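Local coordinates for cytolethal distending toxin subunit A (Haemophilus ducreyi, PDB 1SR4), which probably pairs with CdtC in a heterotrimeric genotoxin, forming the lectin-like heterodimer needed to deliver CdtB into host cells, at residues M64-A69 with S188-W193; R161-N166 with S174-S179; V52-P57 with E201-N206; S58-L63 with N98-P103. One frame throughout, in Å; residues are numbered along the deposited sequence.

In the fold
The four contacts show how chemistry follows place in a beta-trefoil fold. Contacts 1 and 4 are buried and share strand 62-65; contact 1 ties the Met64-Gly65 part of this strand to strand 189-196, whereas contact 4 reaches strand 99-103 near the centre of the chain. Contact 2, a partly buried hairpin, touches contact 1 where Tyr165 meets Trp193. Contact 3, its centre about 20 Å from the chain's centre, is buried largely between subunits and joins a loop near the N-terminal end to the C-terminal residues. Paired backbones dominate contact 2 and a single bridge contact 4; contact 1 relies on an amide-carboxylate bond, contact 3 on methyl groups and water.

Contact 1. Residues M64-A69 with S188-W193; sequences MGQNGA and SRDQTW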
# COMPACT_ATOMS: atom_id res chain seq x y z
N MET A 64 9.20 -2.77 12.38
CA MET A 64 8.83 -3.57 13.54
C MET A 64 9.13 -5.04 13.37
O MET A 64 8.75 -5.64 12.37
CB MET A 64 7.32 -3.38 13.82
CG MET A 64 6.80 -4.20 15.01
SD MET A 64 4.98 -4.25 15.17
CE MET A 64 4.54 -2.55 15.57
N GLY A 65 9.80 -5.64 14.36
CA GLY A 65 10.10 -7.06 14.28
C GLY A 65 8.87 -7.84 14.69
O GLY A 65 7.87 -7.26 15.16
N GLN A 66 8.92 -9.16 14.54
CA GLN A 66 7.76 -9.99 14.85
C GLN A 66 7.39 -10.00 16.33
O GLN A 66 6.29 -10.43 16.70
CB GLN A 66 8.00 -11.40 14.35
CG GLN A 66 8.17 -11.46 12.84
CD GLN A 66 7.51 -12.68 12.27
OE1 GLN A 66 6.31 -12.67 11.99
NE2 GLN A 66 8.27 -13.76 12.12
N ASN A 67 8.31 -9.51 17.15
CA ASN A 67 8.13 -9.45 18.59
C ASN A 67 7.70 -8.04 19.01
O ASN A 67 7.62 -7.73 20.21
CB ASN A 67 9.44 -9.84 19.29
CG ASN A 67 10.58 -8.87 18.98
OD1 ASN A 67 10.45 -8.00 18.11
ND2 ASN A 67 11.70 -9.04 19.67
N GLY A 68 7.42 -7.20 18.01
CA GLY A 68 6.97 -5.83 18.26
C GLY A 68 8.08 -4.81 18.48
O GLY A 68 7.81 -3.61 18.61
N ALA A 69 9.33 -5.28 18.53
CA ALA A 69 10.46 -4.40 18.76
C ALA A 69 10.69 -3.55 17.52
O ALA A 69 10.63 -4.05 16.40
CB ALA A 69 11.72 -5.23 19.11
N SER A 188 15.27 -17.42 18.28
CA SER A 188 16.56 -16.76 18.50
C SER A 188 17.13 -16.07 17.27
O SER A 188 18.17 -15.44 17.34
CB SER A 188 17.61 -17.78 18.99
OG SER A 188 17.89 -18.74 17.97
N ARG A 189 16.45 -16.20 16.15
CA ARG A 189 16.97 -15.61 14.91
C ARG A 189 15.83 -15.46 13.90
O ARG A 189 15.30 -16.44 13.40
CB ARG A 189 18.06 -16.54 14.36
CG ARG A 189 18.67 -16.10 13.03
CD ARG A 189 19.88 -16.97 12.64
NE ARG A 189 20.57 -16.39 11.48
CZ ARG A 189 20.20 -16.58 10.22
NH1 ARG A 189 19.16 -17.36 9.95
NH2 ARG A 189 20.84 -15.96 9.23
N ASP A 190 15.46 -14.21 13.63
CA ASP A 190 14.36 -13.94 12.70
C ASP A 190 14.83 -12.82 11.78
O ASP A 190 15.63 -11.97 12.18
CB ASP A 190 13.14 -13.49 13.50
CG ASP A 190 11.83 -13.57 12.72
OD1 ASP A 190 11.78 -13.27 11.50
OD2 ASP A 190 10.82 -13.90 13.35
N GLN A 191 14.36 -12.83 10.53
CA GLN A 191 14.77 -11.78 9.60
C GLN A 191 13.56 -11.08 9.00
O GLN A 191 13.70 -10.34 8.03
CB GLN A 191 15.65 -12.35 8.48
CG GLN A 191 16.95 -12.98 8.95
CD GLN A 191 17.83 -13.45 7.80
OE1 GLN A 191 17.33 -13.97 6.80
NE2 GLN A 191 19.15 -13.29 7.95
N THR A 192 12.37 -11.31 9.55
CA THR A 192 11.20 -10.64 8.98
C THR A 192 10.82 -9.41 9.79
O THR A 192 10.81 -9.42 11.02
CB THR A 192 9.96 -11.59 8.86
OG1 THR A 192 9.74 -12.28 10.08
CG2 THR A 192 10.19 -12.63 7.78
N TRP A 193 10.51 -8.35 9.05
CA TRP A 193 10.13 -7.05 9.60
C TRP A 193 8.83 -6.57 8.99
O TRP A 193 8.50 -6.96 7.87
CB TRP A 193 11.21 -6.02 9.25
CG TRP A 193 12.53 -6.27 9.91
CD1 TRP A 193 13.55 -7.08 9.46
CD2 TRP A 193 12.97 -5.72 11.15
NE1 TRP A 193 14.60 -7.05 10.36
CE2 TRP A 193 14.26 -6.22 11.40
CE3 TRP A 193 12.38 -4.84 12.07
CZ2 TRP A 193 14.99 -5.87 12.56
CZ3 TRP A 193 13.11 -4.49 13.22
CH2 TRP A 193 14.39 -5.01 13.44
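The Trp193 indole has Met64 N in its plane, at the ring edge, while Met64 C, Gly65 N and Ala69 O approach it obliquely, Gly65 N coming within 3.5 Å of Trp193 CE3. The ring of Tyr165 also meets this indole, with the two planes at about 55°. This is how a beta-trefoil of the ricin lectin kind closes here: strand 62-65, early in the domain, lies beside strand 189-196, near its end, and a tryptophan from the later strand packs on the backbone of the earlier one. Met64 O completes this side with a CA-H...O contact to Trp193 CA at 3.4 Å.

Two polar flat groups, the Gln66 amide and the Asp190 carboxylate, stand nearly perpendicular, their planes 88° apart. Gln66 NE2 donates to Asp190 OD2 at 2.8 Å, with the acceptor close to the amide plane and the bond using the syn lone pair. The amide has further partners: OE1 bonds to Tyr194 OH, and NE2 also to Gly151 O of the CdtC chain, so the same group serves the fold and the assembly.

Beyond Gly65 the chain reverses in a type I turn to Gly68. An Asx turn steadies it, Asn67 OD1 accepting from Ala69 N at 3.0 Å. Asp190 makes a second Asx turn and so holds its own carboxylate in place: OD1 takes Thr192 N from above the carboxylate plane at 2.8 Å and, on its syn lone pair, Thr192 OG1 at 2.7 Å.

Contact 2. Residues R161-N166 with S174-S179; sequences RCVTYN and STVTLS
Strands 162-165 and 176-179 form a beta hairpin, their short axes 134° apart, and its side chains sort onto two faces. On one, Val163 crosses both Val176 and Leu178 obliquely: its CG1, anti to the backbone N, touches Val176 CG1 at 3.6 Å, while its CG2 turns to Leu178 CD2. On the other, Thr164 and Thr177 also cross obliquely, Thr177 OG1 lying 3.6 Å from Thr164 CB, and Ser179 OG donates to Thr164 OG1 at 2.7 Å. That threonine hydroxyl in turn donates to Cys162 O, which already receives Ser179 N. Ser179 OG also bonds to Arg189 NH2 and Thr164 OG1 to Gln191 NE2, so this polar chain continues to strand 189-196.

In the backbone, Thr164 N meets Thr177 O at 2.7 Å in an almost straight bond (177°), and Thr177 N returns to Thr164 O.

The Arg161 guanidinium crosses Leu178 at about a right angle and carries Leu178 O over one face, offset toward the rim; its NE is bonded to Gln159. Asn166 OD1 takes Thr175 N in its carbonyl plane at 2.7 Å, and Ser174 OG grips Asn166 O at 2.6 Å. Water joins Asn166 ND2 to Thr175 OG1.

Cys162 is tied by disulfide to Cys181, Val163 packs on strand 152-156, Val176 on strand 82-86, and Tyr165, whose OH bonds to Thr192 O, lies against strand 189-196.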
# COMPACT_ATOMS: atom_id res chain seq x y z
N ARG A 161 24.00 -8.90 3.07
CA ARG A 161 23.52 -9.64 4.24
C ARG A 161 22.21 -9.02 4.75
O ARG A 161 21.94 -7.85 4.51
CB ARG A 161 24.58 -9.64 5.34
CG ARG A 161 25.86 -10.39 4.96
CD ARG A 161 26.67 -10.79 6.20
NE ARG A 161 27.23 -9.65 6.92
CZ ARG A 161 27.88 -9.77 8.09
NH1 ARG A 161 28.03 -10.96 8.64
NH2 ARG A 161 28.37 -8.70 8.70
N CYS A 162 21.41 -9.81 5.46
CA CYS A 162 20.12 -9.34 5.96
C CYS A 162 20.08 -8.98 7.43
O CYS A 162 20.79 -9.57 8.26
CB CYS A 162 19.06 -10.39 5.62
SG CYS A 162 18.68 -10.38 3.84
N VAL A 163 19.24 -8.00 7.75
CA VAL A 163 19.07 -7.52 9.12
C VAL A 163 18.38 -8.62 9.93
O VAL A 163 17.24 -9.01 9.65
CB VAL A 163 18.25 -6.22 9.12
CG1 VAL A 163 18.11 -5.68 10.55
CG2 VAL A 163 18.94 -5.20 8.21
N THR A 164 19.09 -9.10 10.94
CA THR A 164 18.65 -10.21 11.79
C THR A 164 18.48 -9.79 13.24
O THR A 164 19.20 -8.91 13.72
CB THR A 164 19.73 -11.32 11.71
OG1 THR A 164 20.02 -11.58 10.33
CG2 THR A 164 19.28 -12.61 12.41
N TYR A 165 17.56 -10.43 13.96
CA TYR A 165 17.35 -10.10 15.36
C TYR A 165 16.78 -11.31 16.10
O TYR A 165 16.28 -12.24 15.48
CB TYR A 165 16.37 -8.93 15.50
CG TYR A 165 14.99 -9.24 14.97
CD1 TYR A 165 13.97 -9.68 15.83
CD2 TYR A 165 14.71 -9.12 13.61
CE1 TYR A 165 12.70 -9.99 15.33
CE2 TYR A 165 13.46 -9.44 13.10
CZ TYR A 165 12.46 -9.87 13.95
OH TYR A 165 11.23 -10.22 13.42
N ASN A 166 16.85 -11.27 17.43
CA ASN A 166 16.31 -12.35 18.24
C ASN A 166 14.95 -11.93 18.78
O ASN A 166 14.86 -11.02 19.58
CB ASN A 166 17.24 -12.66 19.42
CG ASN A 166 17.59 -11.40 20.23
OD1 ASN A 166 18.07 -10.40 19.67
ND2 ASN A 166 17.37 -11.46 21.54
N SER A 174 15.99 -6.46 21.35
CA SER A 174 16.46 -7.50 20.47
C SER A 174 17.78 -6.94 19.96
O SER A 174 17.91 -5.72 19.75
CB SER A 174 15.50 -7.72 19.30
OG SER A 174 14.38 -8.49 19.71
N THR A 175 18.77 -7.80 19.79
CA THR A 175 20.08 -7.40 19.28
C THR A 175 19.97 -7.49 17.77
O THR A 175 19.48 -8.49 17.23
CB THR A 175 21.16 -8.37 19.79
OG1 THR A 175 21.10 -8.40 21.22
CG2 THR A 175 22.57 -7.93 19.36
N VAL A 176 20.41 -6.45 17.08
CA VAL A 176 20.30 -6.38 15.63
C VAL A 176 21.64 -6.63 14.94
O VAL A 176 22.62 -5.94 15.18
CB VAL A 176 19.76 -5.00 15.21
CG1 VAL A 176 19.58 -4.93 13.70
CG2 VAL A 176 18.42 -4.73 15.93
N THR A 177 21.68 -7.63 14.06
CA THR A 177 22.91 -7.97 13.38
C THR A 177 22.66 -8.15 11.90
O THR A 177 21.53 -8.00 11.43
CB THR A 177 23.47 -9.31 13.92
OG1 THR A 177 22.49 -10.34 13.75
CG2 THR A 177 23.80 -9.21 15.42
N LEU A 178 23.72 -8.47 11.16
CA LEU A 178 23.63 -8.74 9.74
C LEU A 178 24.15 -10.16 9.54
O LEU A 178 25.20 -10.52 10.07
CB LEU A 178 24.50 -7.77 8.95
CG LEU A 178 23.99 -6.33 8.88
CD1 LEU A 178 25.00 -5.46 8.14
CD2 LEU A 178 22.64 -6.33 8.15
N SER A 179 23.40 -10.99 8.81
CA SER A 179 23.86 -12.35 8.56
C SER A 179 23.29 -12.87 7.24
O SER A 179 22.52 -12.17 6.57
CB SER A 179 23.48 -13.29 9.72
OG SER A 179 22.08 -13.35 9.90
O HOH W 1 18.79 -9.02 22.80

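Contact 3. Residues V52-P57 with E201-N206; sequences VLPSEP and EATAVN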
# COMPACT_ATOMS: atom_id res chain seq x y z
N VAL A 52 -5.89 22.70 12.29
CA VAL A 52 -4.67 21.92 12.36
C VAL A 52 -4.94 20.43 12.09
O VAL A 52 -5.81 19.84 12.72
CB VAL A 52 -4.03 22.04 13.77
CG1 VAL A 52 -2.78 21.15 13.86
CG2 VAL A 52 -3.68 23.49 14.06
N LEU A 53 -4.21 19.85 11.14
CA LEU A 53 -4.28 18.41 10.82
C LEU A 53 -2.97 18.13 10.10
O LEU A 53 -2.90 18.16 8.88
CB LEU A 53 -5.48 18.05 9.92
CG LEU A 53 -5.98 16.61 10.15
CD1 LEU A 53 -7.13 16.27 9.22
CD2 LEU A 53 -4.83 15.62 9.91
N PRO A 54 -1.90 17.85 10.87
CA PRO A 54 -0.54 17.58 10.39
C PRO A 54 -0.39 16.54 9.29
O PRO A 54 -0.95 15.45 9.38
CB PRO A 54 0.20 17.14 11.67
CG PRO A 54 -0.68 17.60 12.80
CD PRO A 54 -2.06 17.39 12.26
N SER A 55 0.36 16.88 8.25
CA SER A 55 0.63 15.95 7.16
C SER A 55 2.01 15.32 7.41
O SER A 55 2.30 14.22 6.96
CB SER A 55 0.65 16.70 5.82
OG SER A 55 1.60 17.75 5.85
N GLU A 56 2.85 16.01 8.16
CA GLU A 56 4.20 15.55 8.45
C GLU A 56 4.30 14.10 8.98
O GLU A 56 5.17 13.34 8.53
CB GLU A 56 4.87 16.51 9.43
CG GLU A 56 6.38 16.41 9.48
CD GLU A 56 7.02 16.65 8.11
OE1 GLU A 56 6.56 17.58 7.41
OE2 GLU A 56 7.98 15.93 7.75
N PRO A 57 3.44 13.71 9.93
CA PRO A 57 3.49 12.34 10.47
C PRO A 57 3.36 11.25 9.41
O PRO A 57 3.85 10.13 9.60
CB PRO A 57 2.32 12.32 11.47
CG PRO A 57 2.29 13.76 11.98
CD PRO A 57 2.45 14.53 10.67
N GLU A 201 1.47 10.56 17.83
CA GLU A 201 0.05 10.81 18.08
C GLU A 201 -0.54 10.82 16.67
O GLU A 201 0.04 11.42 15.76
CB GLU A 201 -0.18 12.17 18.73
CG GLU A 201 0.26 12.25 20.18
CD GLU A 201 -0.88 11.97 21.14
OE1 GLU A 201 -1.95 12.61 21.03
OE2 GLU A 201 -0.71 11.10 22.02
N ALA A 202 -1.67 10.15 16.50
CA ALA A 202 -2.33 10.04 15.20
C ALA A 202 -3.59 10.88 15.16
O ALA A 202 -4.30 10.97 16.15
CB ALA A 202 -2.68 8.57 14.93
N THR A 203 -3.87 11.48 14.01
CA THR A 203 -5.06 12.30 13.87
C THR A 203 -5.99 11.56 12.90
O THR A 203 -5.58 11.20 11.80
CB THR A 203 -4.71 13.71 13.30
OG1 THR A 203 -3.78 14.37 14.17
CG2 THR A 203 -5.97 14.58 13.17
N ALA A 204 -7.23 11.31 13.33
CA ALA A 204 -8.22 10.63 12.47
C ALA A 204 -8.56 11.50 11.27
O ALA A 204 -8.76 12.72 11.40
CB ALA A 204 -9.49 10.32 13.27
N VAL A 205 -8.65 10.88 10.10
CA VAL A 205 -8.93 11.60 8.87
C VAL A 205 -10.22 11.16 8.20
O VAL A 205 -10.44 11.46 7.03
CB VAL A 205 -7.77 11.47 7.86
CG1 VAL A 205 -6.54 12.13 8.40
CG2 VAL A 205 -7.50 10.00 7.55
N ASN A 206 -11.07 10.45 8.95
CA ASN A 206 -12.35 9.97 8.45
C ASN A 206 -13.29 11.14 8.15
O ASN A 206 -13.11 12.20 8.78
CB ASN A 206 -13.01 9.04 9.48
CG ASN A 206 -13.14 9.67 10.88
OD1 ASN A 206 -12.17 10.22 11.42
ND2 ASN A 206 -14.33 9.57 11.47
OXT ASN A 206 -14.19 10.98 7.31
O HOH W 2 -4.19 17.33 14.49
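Apolar contact carries most of this small junction, where the loop between strands 47-48 and 62-65 meets the C-terminal residues of the chain. Leu53 extends its side chain with CG anti to the backbone N (chi1 -151°), which brings the branched end to Thr203. Leu53 CD2 and Leu53 CG each lie 3.6 Å from Thr203 CG2, the two side chains crossing obliquely. The threonine presents its methyl because CG2 is itself anti to the backbone N, and OG1 is thereby left on the side of Pro54. Val205 adds a looser hydrophobic neighbour: its CG1 is 4.2 Å from Leu53 CD2, so one leucine methyl serves both residues.

No direct hydrogen bond joins the segments. At the hydroxyl, Pro54 CD makes a loose van der Waals contact with Thr203 OG1 at 4.0 Å, the side chains meeting at about a right angle. The polar link is made through water: one molecule lies 3.0 Å from Thr203 OG1 and gives a weak bond to Val52 O at 3.5 Å. The threonine is thus divided between a methyl that packs and a hydroxyl that is hydrated.

Other subunits bind both segments. Asn101 of the CdtC chain reaches Pro54 O and Thr203 N. Leu53 packs on Thr75, and Val205 on Arg28, both of the CdtB chain, while strand 202-203 pairs antiparallel with a strand of CdtC, carrying the sheet across the interface.

Contact 4. Residues S58-L63 with N98-P103; sequences SNFMTL and NWKMEP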
# COMPACT_ATOMS: atom_id res chain seq x y z
N SER A 58 2.73 11.58 8.28
CA SER A 58 2.54 10.64 7.19
C SER A 58 3.87 10.23 6.58
O SER A 58 3.96 9.18 5.93
CB SER A 58 1.70 11.28 6.07
OG SER A 58 0.40 11.62 6.53
N ASN A 59 4.89 11.05 6.76
CA ASN A 59 6.18 10.75 6.16
C ASN A 59 7.05 9.77 6.92
O ASN A 59 8.09 9.34 6.42
CB ASN A 59 6.96 12.05 5.93
CG ASN A 59 6.21 13.01 5.03
OD1 ASN A 59 5.73 12.62 3.96
ND2 ASN A 59 6.09 14.27 5.45
N PHE A 60 6.63 9.39 8.12
CA PHE A 60 7.43 8.49 8.93
C PHE A 60 6.79 7.15 9.20
O PHE A 60 5.60 6.97 9.03
CB PHE A 60 7.78 9.20 10.24
CG PHE A 60 8.51 10.48 10.02
CD1 PHE A 60 9.88 10.48 9.81
CD2 PHE A 60 7.81 11.67 9.91
CE1 PHE A 60 10.55 11.65 9.49
CE2 PHE A 60 8.48 12.87 9.59
CZ PHE A 60 9.84 12.85 9.38
N MET A 61 7.61 6.22 9.65
CA MET A 61 7.14 4.87 9.94
C MET A 61 8.13 4.20 10.88
O MET A 61 9.13 4.81 11.28
CB MET A 61 7.05 4.09 8.62
CG MET A 61 8.28 4.22 7.71
SD MET A 61 9.72 3.23 8.19
CE MET A 61 9.22 1.64 7.52
N THR A 62 7.83 2.96 11.25
CA THR A 62 8.77 2.19 12.05
C THR A 62 8.99 0.85 11.36
O THR A 62 8.17 0.40 10.55
CB THR A 62 8.26 1.89 13.48
OG1 THR A 62 6.98 1.26 13.40
CG2 THR A 62 8.19 3.16 14.33
N LEU A 63 10.12 0.23 11.67
CA LEU A 63 10.46 -1.09 11.16
C LEU A 63 10.22 -1.92 12.42
O LEU A 63 10.94 -1.76 13.42
CB LEU A 63 11.93 -1.14 10.73
CG LEU A 63 12.19 -0.25 9.51
CD1 LEU A 63 13.69 -0.14 9.21
CD2 LEU A 63 11.43 -0.84 8.33
N ASN A 98 11.46 6.63 14.98
CA ASN A 98 10.78 6.76 13.69
C ASN A 98 11.73 7.11 12.56
O ASN A 98 12.68 7.85 12.75
CB ASN A 98 9.69 7.85 13.76
CG ASN A 98 8.63 7.54 14.80
OD1 ASN A 98 8.16 6.41 14.88
ND2 ASN A 98 8.26 8.54 15.60
N TRP A 99 11.43 6.59 11.38
CA TRP A 99 12.26 6.81 10.21
C TRP A 99 11.42 7.19 9.01
O TRP A 99 10.24 6.83 8.91
CB TRP A 99 13.02 5.53 9.86
CG TRP A 99 13.79 4.93 11.00
CD1 TRP A 99 13.32 4.06 11.95
CD2 TRP A 99 15.17 5.15 11.31
NE1 TRP A 99 14.33 3.73 12.83
CE2 TRP A 99 15.48 4.39 12.45
CE3 TRP A 99 16.18 5.93 10.72
CZ2 TRP A 99 16.75 4.37 13.03
CZ3 TRP A 99 17.46 5.91 11.29
CH2 TRP A 99 17.73 5.13 12.43
N LYS A 100 12.06 7.91 8.10
CA LYS A 100 11.46 8.30 6.84
C LYS A 100 12.15 7.41 5.81
O LYS A 100 13.38 7.42 5.66
CB LYS A 100 11.73 9.78 6.53
CG LYS A 100 11.33 10.19 5.11
CD LYS A 100 11.70 11.65 4.79
CE LYS A 100 10.86 12.62 5.60
NZ LYS A 100 11.19 14.07 5.35
N MET A 101 11.36 6.62 5.10
CA MET A 101 11.87 5.72 4.08
C MET A 101 11.84 6.42 2.71
O MET A 101 10.77 6.81 2.24
CB MET A 101 10.97 4.49 4.06
CG MET A 101 11.63 3.25 3.59
SD MET A 101 10.49 1.83 3.66
CE MET A 101 10.97 1.18 2.20
N GLU A 102 13.00 6.56 2.07
CA GLU A 102 13.11 7.20 0.76
C GLU A 102 13.86 6.32 -0.23
O GLU A 102 14.65 5.46 0.17
CB GLU A 102 13.91 8.50 0.83
CG GLU A 102 13.58 9.40 1.98
CD GLU A 102 14.38 10.69 1.96
OE1 GLU A 102 15.57 10.67 1.59
OE2 GLU A 102 13.82 11.74 2.34
N PRO A 103 13.61 6.54 -1.53
CA PRO A 103 14.32 5.74 -2.52
C PRO A 103 15.78 6.14 -2.41
O PRO A 103 16.09 7.27 -2.04
CB PRO A 103 13.69 6.18 -3.84
CG PRO A 103 12.27 6.41 -3.44
CD PRO A 103 12.44 7.20 -2.14
O HOH W 3 8.77 6.81 5.12
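Met61 holds CG in the crowded position between its backbone N and carbonyl carbon (chi1 47°) and bends again at chi2 (77°) and chi3 (81°), so a side chain whose first bond leaves the partner strand folds back to it. Met61 CG lies 3.5 Å from Trp99 O, and Met61 CE ends 4.1 Å from Met101 SD, the two methionines crossing obliquely. Phe60, with CG anti to its carbonyl carbon, lays its ring beside the partner strand: Trp99 C lies at the ring edge, near the plane, and Phe60 CE1 is 3.7 Å from Lys100 CB. The lysine chain stays extended until it kinks at chi3, where CE comes beside Phe60 CZ.

The backbone supplies a single antiparallel bridge of the hydrogen-bonded kind. Met61 N gives to Trp99 O at 2.8 Å, and Trp99 N returns to Met61 O at 2.9 Å, nearly along the C=O axis. Beyond the bridge the backbones stay close, and a water donates to Asn59 O and accepts from Met101 N at 2.6 Å.

At the other end of the contact, next to the bridge, Thr62 and Asn98 lie alongside, pointing the same way, with Thr62 CG2 3.3 Å from Asn98 OD1. Their polar ends serve the loop after strand 189-196, Thr62 OG1 bonding to Pro197 O and Asn98 OD1 to Val199 N.

In this beta-trefoil domain, strand 99-103 pairs with strand 110-114, Leu63 packs on strands 69-73 and 189-196, and CdtB covers one side, its Arg245 against Met61 and its Glu34 N bonded to Asn59 OD1.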